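Local coordinates for putative phage capsid protein (Corynebacterium diphtheriae NCTC 13129, PDB 2R9I) that is of unknown function but probably serves as a capsid protein of a phage carried by the bacterium, here represented by a helical hairpin of its N-terminal domain, at residues A36-A39 with V40-K44. Residues are numbered along the deposited sequence; the frame is centred on the assembly and turned at random.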
loop_
_atom_site.group_PDB
_atom_site.type_symbol
_atom_site.label_atom_id
_atom_site.label_comp_id
_atom_site.label_asym_id
_atom_site.label_seq_id
_atom_site.Cartn_x
_atom_site.Cartn_y
_atom_site.Cartn_z
ATOM N N ALA A 36 -7.422 -6.923 20.963
ATOM C CA ALA A 36 -6.123 -7.124 20.349
ATOM C C ALA A 36 -6.258 -7.978 19.109
ATOM O O ALA A 36 -5.655 -7.667 18.099
ATOM C CB ALA A 36 -5.138 -7.741 21.327
ATOM N N ALA A 37 -7.052 -9.050 19.192
ATOM C CA ALA A 37 -7.306 -9.907 18.039
ATOM C C ALA A 37 -8.006 -9.140 16.919
ATOM O O ALA A 37 -7.649 -9.312 15.761
ATOM C CB ALA A 37 -8.090 -11.133 18.424
ATOM N N GLN A 38 -8.979 -8.288 17.252
ATOM C CA GLN A 38 -9.673 -7.494 16.233
ATOM C C GLN A 38 -8.701 -6.550 15.609
ATOM O O GLN A 38 -8.599 -6.481 14.374
ATOM C CB GLN A 38 -10.813 -6.675 16.817
ATOM C CG GLN A 38 -11.656 -5.880 15.773
ATOM C CD GLN A 38 -12.481 -6.717 14.758
ATOM O OE1 GLN A 38 -13.136 -7.689 15.150
ATOM N NE2 GLN A 38 -12.480 -6.321 13.475
ATOM N N ALA A 39 -7.954 -5.837 16.455
ATOM C CA ALA A 39 -6.968 -4.869 15.972
ATOM C C ALA A 39 -5.986 -5.475 14.977
ATOM O O ALA A 39 -5.643 -4.825 13.986
ATOM C CB ALA A 39 -6.237 -4.201 17.121
ATOM N N VAL A 40 -5.553 -6.711 15.224
ATOM C CA VAL A 40 -4.645 -7.432 14.320
ATOM C C VAL A 40 -5.321 -7.734 12.982
ATOM O O VAL A 40 -4.683 -7.716 11.920
ATOM C CB VAL A 40 -4.150 -8.742 14.957
ATOM C CG1 VAL A 40 -3.513 -9.662 13.930
ATOM C CG2 VAL A 40 -3.179 -8.437 16.053
ATOM N N GLU A 41 -6.616 -8.008 13.039
ATOM C CA GLU A 41 -7.402 -8.239 11.843
ATOM C C GLU A 41 -7.400 -6.970 10.985
ATOM O O GLU A 41 -7.156 -7.012 9.789
ATOM C CB GLU A 41 -8.814 -8.635 12.255
ATOM C CG GLU A 41 -9.451 -9.714 11.391
ATOM C CD GLU A 41 -8.521 -10.904 11.121
ATOM O OE1 GLU A 41 -7.979 -11.451 12.108
ATOM O OE2 GLU A 41 -8.346 -11.292 9.928
ATOM N N ASN A 42 -7.624 -5.830 11.621
ATOM C CA ASN A 42 -7.608 -4.545 10.936
ATOM C C ASN A 42 -6.270 -4.197 10.292
ATOM O O ASN A 42 -6.218 -3.696 9.173
ATOM C CB ASN A 42 -7.967 -3.453 11.918
ATOM C CG ASN A 42 -9.321 -3.663 12.558
ATOM O OD1 ASN A 42 -9.616 -3.004 13.539
ATOM N ND2 ASN A 42 -10.150 -4.564 12.012
ATOM N N VAL A 43 -5.180 -4.471 10.986
ATOM C CA VAL A 43 -3.860 -4.241 10.404
ATOM C C VAL A 43 -3.610 -5.127 9.182
ATOM O O VAL A 43 -3.109 -4.647 8.167
ATOM C CB VAL A 43 -2.717 -4.422 11.454
ATOM C CG1 VAL A 43 -1.350 -4.234 10.817
ATOM C CG2 VAL A 43 -2.894 -3.462 12.594
ATOM N N LYS A 44 -3.943 -6.414 9.271
ATOM C CA LYS A 44 -3.801 -7.328 8.121
ATOM C C LYS A 44 -4.572 -6.821 6.880
ATOM O O LYS A 44 -4.144 -7.030 5.737
ATOM C CB LYS A 44 -4.269 -8.726 8.497
ATOM C CG LYS A 44 -3.303 -9.523 9.318
ATOM C CD LYS A 44 -3.977 -10.842 9.653
ATOM C CE LYS A 44 -3.009 -12.017 9.683
ATOM N NZ LYS A 44 -2.378 -12.125 11.025
#
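Four successive backbone bonds join Ala-36 through Ala-39 to the next turn, each from the N-H of residue i+4 to the carbonyl oxygen of residue i, the pattern that defines an alpha-helix. The pairs Val-40 N with Ala-36 O, Glu-41 N with Ala-37 O, Asn-42 N with Gln-38 O and Val-43 N with Ala-39 O all span 3.0 to 3.2 Å. The Asn-42 to Gln-38 bond is the straightest of the four at the hydrogen. Gln-38 O also receives a weak second bond from Glu-41 N, bent to 116° at the hydrogen.

The segments are consecutive turns near the start of helix 33-71, the longer arm of the antiparallel helical hairpin formed by the modelled part of this N-terminal domain. Ala-39 and Val-40 both touch Ile-27, and Ala-36 touches Met-31, so residues of this turn meet the connection that follows helix 6-26.

Valine methyls rest against backbone carbonyl oxygens, and both valines use the same branch. With CG1 anti to the backbone N, Val-40 sets CG2 beside that nitrogen and 3.3 Å from Ala-36 O. Val-43 repeats this one turn on, its CG2 standing 3.4 Å from Ala-39 O.

A polar side-chain pair lies at the surface: Gln-38 and Asn-42, four residues apart, bring their terminal amides together with planes 52° apart. Gln-38 extends anti to its own nitrogen (chi1 -176°) and then bends at chi2, which turns the amide along the helix toward Asn-42.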